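Local coordinates for protein possible prolidase (Bifidobacterium longum NCC2705, PDB 2P9B) that probably hydrolyses carbon-nitrogen bonds other than peptide bonds, as an amidohydrolase-family enzyme whose substrate is not established, at residues Q332-T344 and G368-N382. Residues are numbered along the deposited sequence; the frame is centred on the assembly and turned at random.
Sequences QAHEAGLMIGVGT and GFSPAEALHAATAVN
The imidazole of His334, in the last turn of helix 313-335, lies on the ring of Phe369 as an offset stack, while its far edge meets the capping box that starts helix 371-385. The ring centroids are 4.1 Å apart and the planes 22° from parallel, with ND1 of His334 over one face of Phe369, toward the rim. With CG anti to the backbone N (chi1 -178°), the histidine swings across to the loop ahead of helix 371-385. There its NE2 is 3.0 Å from Glu373 OE1, the carboxylate standing almost upright to the ring (85°), and Gly368 O is also close. That same OE1 accepts from Ser370 N, and Ser370 OG accepts from Glu373 N, closing the box. Were His334 an alanine, one face of Phe369 would probably lose its stacking partner, and Glu373 its imidazole neighbour.

Beyond the Schellman turn at Gly337 the chain follows helix 371-385 away from its N-terminal end, and the contact turns apolar. Ile340 CG2 packs 3.9 Å from Phe369 CZ, the bent selenomethionine Met339 puts CE 3.7 Å from Val381 CG1, and Val342 CG2 lies over Ala377 and Ala378, 3.9 Å from Ala378 CB. Met339 and Gly341 bond through their backbones to Leu291, and Val342 to Ala76, consistent with extended segment 339-342 lining a TIM barrel's inner wall, helix 371-385 packed outside it. A ring stack with a carboxylate at the imidazole edge thus joins the two helix ends, and apolar side chains pack against the helix beyond; the nearby carboxylate would tend to favour a protonated imidazole.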
ATOM      1  N   GLN A 332     -10.599 -12.440 -10.745  1.00 13.59           N
ATOM      2  CA  GLN A 332     -10.437 -12.441 -12.191  1.00 14.44           C
ATOM      3  C   GLN A 332      -9.059 -11.910 -12.554  1.00 13.40           C
ATOM      4  O   GLN A 332      -8.350 -12.501 -13.363  1.00 14.32           O
ATOM      5  CB  GLN A 332     -11.510 -11.572 -12.841  1.00 15.76           C
ATOM      6  CG  GLN A 332     -12.917 -12.080 -12.602  1.00 18.55           C
ATOM      7  CD  GLN A 332     -13.963 -11.122 -13.105  1.00 19.81           C
ATOM      8  OE1 GLN A 332     -13.893  -9.925 -12.842  1.00 18.60           O
ATOM      9  NE2 GLN A 332     -14.955 -11.645 -13.822  1.00 20.91           N
ATOM     10  N   ALA A 333      -8.684 -10.792 -11.945  1.00 14.14           N
ATOM     11  CA  ALA A 333      -7.385 -10.186 -12.206  1.00 13.68           C
ATOM     12  C   ALA A 333      -6.262 -11.176 -11.889  1.00 14.24           C
ATOM     13  O   ALA A 333      -5.293 -11.294 -12.641  1.00 14.65           O
ATOM     14  CB  ALA A 333      -7.225  -8.910 -11.373  1.00 12.88           C
ATOM     15  N   HIS A 334      -6.392 -11.886 -10.773  1.00 14.92           N
ATOM     16  CA  HIS A 334      -5.385 -12.866 -10.376  1.00 16.54           C
ATOM     17  C   HIS A 334      -5.329 -13.975 -11.425  1.00 17.33           C
ATOM     18  O   HIS A 334      -4.253 -14.403 -11.838  1.00 18.40           O
ATOM     19  CB  HIS A 334      -5.733 -13.462  -9.007  1.00 19.59           C
ATOM     20  CG  HIS A 334      -4.718 -14.438  -8.495  1.00 22.38           C
ATOM     21  ND1 HIS A 334      -3.411 -14.085  -8.237  1.00 24.50           N
ATOM     22  CD2 HIS A 334      -4.820 -15.753  -8.186  1.00 25.98           C
ATOM     23  CE1 HIS A 334      -2.753 -15.139  -7.789  1.00 24.19           C
ATOM     24  NE2 HIS A 334      -3.584 -16.164  -7.750  1.00 25.63           N
ATOM     25  N   GLU A 335      -6.504 -14.423 -11.851  1.00 18.24           N
ATOM     26  CA  GLU A 335      -6.623 -15.475 -12.855  1.00 21.32           C
ATOM     27  C   GLU A 335      -5.965 -15.054 -14.173  1.00 20.20           C
ATOM     28  O   GLU A 335      -5.346 -15.871 -14.865  1.00 20.54           O
ATOM     29  CB  GLU A 335      -8.105 -15.788 -13.075  1.00 24.15           C
ATOM     30  CG  GLU A 335      -8.408 -16.890 -14.074  1.00 31.75           C
ATOM     31  CD  GLU A 335      -9.878 -17.280 -14.064  1.00 35.64           C
ATOM     32  OE1 GLU A 335     -10.738 -16.389 -14.234  1.00 38.15           O
ATOM     33  OE2 GLU A 335     -10.173 -18.480 -13.879  1.00 39.85           O
ATOM     34  N   ALA A 336      -6.084 -13.773 -14.505  1.00 18.45           N
ATOM     35  CA  ALA A 336      -5.512 -13.241 -15.741  1.00 18.58           C
ATOM     36  C   ALA A 336      -4.043 -12.837 -15.606  1.00 18.92           C
ATOM     37  O   ALA A 336      -3.428 -12.384 -16.572  1.00 19.94           O
ATOM     38  CB  ALA A 336      -6.339 -12.054 -16.222  1.00 18.88           C
ATOM     39  N   GLY A 337      -3.488 -12.987 -14.406  1.00 18.09           N
ATOM     40  CA  GLY A 337      -2.095 -12.648 -14.184  1.00 17.19           C
ATOM     41  C   GLY A 337      -1.754 -11.168 -14.226  1.00 17.18           C
ATOM     42  O   GLY A 337      -0.651 -10.794 -14.621  1.00 17.96           O
ATOM     43  N   LEU A 338      -2.689 -10.318 -13.813  1.00 14.93           N
ATOM     44  CA  LEU A 338      -2.446  -8.881 -13.812  1.00 14.55           C
ATOM     45  C   LEU A 338      -1.600  -8.472 -12.607  1.00 13.38           C
ATOM     46  O   LEU A 338      -1.358  -9.268 -11.699  1.00 14.34           O
ATOM     47  CB  LEU A 338      -3.770  -8.114 -13.770  1.00 15.34           C
ATOM     48  CG  LEU A 338      -4.767  -8.329 -14.913  1.00 15.17           C
ATOM     49  CD1 LEU A 338      -6.016  -7.517 -14.629  1.00 15.80           C
ATOM     50  CD2 LEU A 338      -4.146  -7.915 -16.245  1.00 16.68           C
HETATM   51  N   MSE A 339      -1.140  -7.226 -12.624  1.00 13.87           N
HETATM   52  CA  MSE A 339      -0.352  -6.682 -11.527  1.00 14.10           C
HETATM   53  C   MSE A 339      -1.339  -6.315 -10.424  1.00 13.22           C
HETATM   54  O   MSE A 339      -2.180  -5.439 -10.608  1.00 12.86           O
HETATM   55  CB  MSE A 339       0.411  -5.441 -11.999  1.00 15.65           C
HETATM   56  CG  MSE A 339       1.618  -5.751 -12.906  1.00 17.82           C
HETATM   57 SE   MSE A 339       3.038  -6.699 -12.125  1.00 23.88          SE
HETATM   58  CE  MSE A 339       3.852  -5.246 -11.211  1.00 20.65           C
ATOM     59  N   ILE A 340      -1.237  -6.999  -9.288  1.00 12.68           N
ATOM     60  CA  ILE A 340      -2.144  -6.763  -8.168  1.00 11.67           C
ATOM     61  C   ILE A 340      -1.351  -6.459  -6.912  1.00  9.75           C
ATOM     62  O   ILE A 340      -0.502  -7.248  -6.507  1.00 12.35           O
ATOM     63  CB  ILE A 340      -3.015  -8.003  -7.895  1.00 11.58           C
ATOM     64  CG1 ILE A 340      -3.757  -8.392  -9.178  1.00 12.31           C
ATOM     65  CG2 ILE A 340      -3.976  -7.718  -6.742  1.00 11.86           C
ATOM     66  CD1 ILE A 340      -4.525  -9.690  -9.084  1.00 14.50           C
ATOM     67  N   GLY A 341      -1.653  -5.328  -6.287  1.00  9.30           N
ATOM     68  CA  GLY A 341      -0.928  -4.948  -5.091  1.00 10.89           C
ATOM     69  C   GLY A 341      -1.712  -5.065  -3.804  1.00 10.49           C
ATOM     70  O   GLY A 341      -2.851  -5.524  -3.782  1.00 12.50           O
ATOM     71  N   VAL A 342      -1.075  -4.640  -2.720  1.00  9.94           N
ATOM     72  CA  VAL A 342      -1.672  -4.680  -1.393  1.00  9.33           C
ATOM     73  C   VAL A 342      -1.813  -3.261  -0.848  1.00 10.74           C
ATOM     74  O   VAL A 342      -0.830  -2.528  -0.708  1.00 11.20           O
ATOM     75  CB  VAL A 342      -0.797  -5.519  -0.430  1.00 11.12           C
ATOM     76  CG1 VAL A 342      -1.216  -5.288   1.009  1.00 11.57           C
ATOM     77  CG2 VAL A 342      -0.924  -6.998  -0.780  1.00 12.26           C
ATOM     78  N   GLY A 343      -3.051  -2.884  -0.556  1.00  9.94           N
ATOM     79  CA  GLY A 343      -3.352  -1.571  -0.009  1.00 11.01           C
ATOM     80  C   GLY A 343      -4.571  -1.820   0.854  1.00 11.61           C
ATOM     81  O   GLY A 343      -5.290  -2.784   0.606  1.00 11.60           O
ATOM     82  N   THR A 344      -4.823  -0.982   1.857  1.00 11.14           N
ATOM     83  CA  THR A 344      -5.971  -1.241   2.720  1.00  9.66           C
ATOM     84  C   THR A 344      -6.912  -0.081   3.006  1.00 11.90           C
ATOM     85  O   THR A 344      -7.987  -0.293   3.558  1.00 12.30           O
ATOM     86  CB  THR A 344      -5.517  -1.781   4.081  1.00 10.01           C
ATOM     87  OG1 THR A 344      -4.743  -0.780   4.752  1.00  9.41           O
ATOM     88  CG2 THR A 344      -4.682  -3.037   3.899  1.00 11.33           C
ATOM     89  N   GLY A 368      -8.148 -16.029  -4.444  1.00 20.50           N
ATOM     90  CA  GLY A 368      -7.422 -17.184  -4.941  1.00 19.96           C
ATOM     91  C   GLY A 368      -5.908 -17.118  -4.855  1.00 18.73           C
ATOM     92  O   GLY A 368      -5.225 -17.864  -5.550  1.00 17.93           O
ATOM     93  N   PHE A 369      -5.379 -16.229  -4.015  1.00 16.06           N
ATOM     94  CA  PHE A 369      -3.935 -16.115  -3.852  1.00 15.53           C
ATOM     95  C   PHE A 369      -3.426 -17.186  -2.915  1.00 14.86           C
ATOM     96  O   PHE A 369      -4.141 -17.639  -2.026  1.00 15.91           O
ATOM     97  CB  PHE A 369      -3.534 -14.786  -3.203  1.00 15.20           C
ATOM     98  CG  PHE A 369      -3.425 -13.639  -4.147  1.00 14.07           C
ATOM     99  CD1 PHE A 369      -2.215 -12.961  -4.286  1.00 13.69           C
ATOM    100  CD2 PHE A 369      -4.536 -13.180  -4.836  1.00 14.54           C
ATOM    101  CE1 PHE A 369      -2.117 -11.841  -5.102  1.00 13.16           C
ATOM    102  CE2 PHE A 369      -4.451 -12.058  -5.656  1.00 15.23           C
ATOM    103  CZ  PHE A 369      -3.241 -11.387  -5.787  1.00 13.95           C
ATOM    104  N   SER A 370      -2.173 -17.570  -3.111  1.00 16.32           N
ATOM    105  CA  SER A 370      -1.532 -18.521  -2.227  1.00 15.50           C
ATOM    106  C   SER A 370      -0.786 -17.587  -1.273  1.00 15.92           C
ATOM    107  O   SER A 370      -0.571 -16.417  -1.595  1.00 14.97           O
ATOM    108  CB  SER A 370      -0.527 -19.375  -2.998  1.00 16.16           C
ATOM    109  OG  SER A 370       0.592 -18.599  -3.399  1.00 15.46           O
ATOM    110  N   PRO A 371      -0.404 -18.072  -0.084  1.00 15.64           N
ATOM    111  CA  PRO A 371       0.321 -17.194   0.843  1.00 15.54           C
ATOM    112  C   PRO A 371       1.559 -16.590   0.184  1.00 15.02           C
ATOM    113  O   PRO A 371       1.856 -15.406   0.355  1.00 14.86           O
ATOM    114  CB  PRO A 371       0.680 -18.136   1.989  1.00 16.02           C
ATOM    115  CG  PRO A 371      -0.519 -19.028   2.043  1.00 16.79           C
ATOM    116  CD  PRO A 371      -0.765 -19.341   0.575  1.00 16.37           C
ATOM    117  N   ALA A 372       2.283 -17.414  -0.566  1.00 14.82           N
ATOM    118  CA  ALA A 372       3.492 -16.970  -1.253  1.00 12.31           C
ATOM    119  C   ALA A 372       3.185 -15.808  -2.196  1.00 12.77           C
ATOM    120  O   ALA A 372       3.902 -14.806  -2.221  1.00 12.72           O
ATOM    121  CB  ALA A 372       4.102 -18.131  -2.033  1.00 13.05           C
ATOM    122  N   GLU A 373       2.118 -15.947  -2.974  1.00 12.22           N
ATOM    123  CA  GLU A 373       1.733 -14.901  -3.910  1.00 11.92           C
ATOM    124  C   GLU A 373       1.312 -13.629  -3.184  1.00 11.67           C
ATOM    125  O   GLU A 373       1.543 -12.526  -3.674  1.00 12.95           O
ATOM    126  CB  GLU A 373       0.594 -15.385  -4.806  1.00 13.05           C
ATOM    127  CG  GLU A 373       0.971 -16.588  -5.652  1.00 15.89           C
ATOM    128  CD  GLU A 373      -0.190 -17.115  -6.460  1.00 19.28           C
ATOM    129  OE1 GLU A 373      -1.325 -17.110  -5.937  1.00 18.83           O
ATOM    130  OE2 GLU A 373       0.034 -17.548  -7.613  1.00 23.92           O
ATOM    131  N   ALA A 374       0.683 -13.785  -2.023  1.00 13.26           N
ATOM    132  CA  ALA A 374       0.254 -12.629  -1.244  1.00 11.82           C
ATOM    133  C   ALA A 374       1.474 -11.891  -0.698  1.00 12.28           C
ATOM    134  O   ALA A 374       1.519 -10.660  -0.699  1.00 11.80           O
ATOM    135  CB  ALA A 374      -0.655 -13.067  -0.104  1.00 11.63           C
ATOM    136  N   LEU A 375       2.460 -12.643  -0.217  1.00 12.08           N
ATOM    137  CA  LEU A 375       3.680 -12.033   0.308  1.00 11.53           C
ATOM    138  C   LEU A 375       4.432 -11.329  -0.825  1.00 11.80           C
ATOM    139  O   LEU A 375       5.054 -10.281  -0.630  1.00 11.60           O
ATOM    140  CB  LEU A 375       4.567 -13.103   0.953  1.00 10.07           C
ATOM    141  CG  LEU A 375       4.036 -13.632   2.284  1.00 11.78           C
ATOM    142  CD1 LEU A 375       4.748 -14.920   2.652  1.00 12.26           C
ATOM    143  CD2 LEU A 375       4.233 -12.562   3.368  1.00 12.41           C
ATOM    144  N   HIS A 376       4.354 -11.912  -2.017  1.00 11.91           N
ATOM    145  CA  HIS A 376       5.007 -11.355  -3.197  1.00 11.84           C
ATOM    146  C   HIS A 376       4.320 -10.052  -3.620  1.00 11.45           C
ATOM    147  O   HIS A 376       4.978  -9.096  -4.043  1.00 12.07           O
ATOM    148  CB  HIS A 376       4.951 -12.390  -4.330  1.00 13.30           C
ATOM    149  CG  HIS A 376       5.592 -11.939  -5.603  1.00 14.43           C
ATOM    150  ND1 HIS A 376       6.927 -11.606  -5.689  1.00 15.19           N
ATOM    151  CD2 HIS A 376       5.092 -11.812  -6.856  1.00 14.28           C
ATOM    152  CE1 HIS A 376       7.223 -11.298  -6.939  1.00 16.53           C
ATOM    153  NE2 HIS A 376       6.125 -11.414  -7.669  1.00 16.40           N
ATOM    154  N   ALA A 377       2.998 -10.016  -3.482  1.00 10.34           N
ATOM    155  CA  ALA A 377       2.206  -8.846  -3.843  1.00 10.48           C
ATOM    156  C   ALA A 377       2.481  -7.689  -2.885  1.00 10.72           C
ATOM    157  O   ALA A 377       2.560  -6.538  -3.297  1.00 11.57           O
ATOM    158  CB  ALA A 377       0.718  -9.200  -3.819  1.00 11.54           C
ATOM    159  N   ALA A 378       2.651  -8.015  -1.608  1.00 10.68           N
ATOM    160  CA  ALA A 378       2.890  -7.000  -0.588  1.00 10.51           C
ATOM    161  C   ALA A 378       4.294  -6.417  -0.622  1.00 11.49           C
ATOM    162  O   ALA A 378       4.544  -5.369  -0.024  1.00 11.88           O
ATOM    163  CB  ALA A 378       2.620  -7.580   0.797  1.00 10.52           C
ATOM    164  N   THR A 379       5.213  -7.089  -1.310  1.00 10.36           N
ATOM    165  CA  THR A 379       6.593  -6.619  -1.354  1.00 10.35           C
ATOM    166  C   THR A 379       7.091  -6.253  -2.749  1.00 10.66           C
ATOM    167  O   THR A 379       7.067  -5.090  -3.140  1.00 11.26           O
ATOM    168  CB  THR A 379       7.543  -7.680  -0.725  1.00 11.61           C
ATOM    169  OG1 THR A 379       7.373  -8.938  -1.394  1.00 12.84           O
ATOM    170  CG2 THR A 379       7.229  -7.870   0.750  1.00 12.26           C
ATOM    171  N   ALA A 380       7.534  -7.255  -3.497  1.00 12.14           N
ATOM    172  CA  ALA A 380       8.058  -7.030  -4.837  1.00 12.50           C
ATOM    173  C   ALA A 380       7.067  -6.364  -5.790  1.00 11.82           C
ATOM    174  O   ALA A 380       7.412  -5.384  -6.449  1.00 12.88           O
ATOM    175  CB  ALA A 380       8.539  -8.353  -5.428  1.00 13.56           C
ATOM    176  N   VAL A 381       5.844  -6.887  -5.871  1.00 11.46           N
ATOM    177  CA  VAL A 381       4.866  -6.303  -6.782  1.00 10.62           C
ATOM    178  C   VAL A 381       4.503  -4.876  -6.373  1.00 11.13           C
ATOM    179  O   VAL A 381       4.502  -3.981  -7.214  1.00 10.68           O
ATOM    180  CB  VAL A 381       3.572  -7.156  -6.888  1.00  9.72           C
ATOM    181  CG1 VAL A 381       2.636  -6.537  -7.917  1.00 10.45           C
ATOM    182  CG2 VAL A 381       3.916  -8.593  -7.283  1.00 11.78           C
ATOM    183  N   ASN A 382       4.207  -4.661  -5.092  1.00 10.66           N
ATOM    184  CA  ASN A 382       3.881  -3.319  -4.596  1.00 10.71           C
ATOM    185  C   ASN A 382       5.030  -2.355  -4.929  1.00 11.14           C
ATOM    186  O   ASN A 382       4.795  -1.215  -5.326  1.00 11.47           O
ATOM    187  CB  ASN A 382       3.670  -3.336  -3.068  1.00 11.19           C
ATOM    188  CG  ASN A 382       2.190  -3.311  -2.653  1.00 10.58           C
ATOM    189  OD1 ASN A 382       1.872  -3.358  -1.453  1.00 13.42           O
ATOM    190  ND2 ASN A 382       1.294  -3.228  -3.625  1.00  9.54           N
TER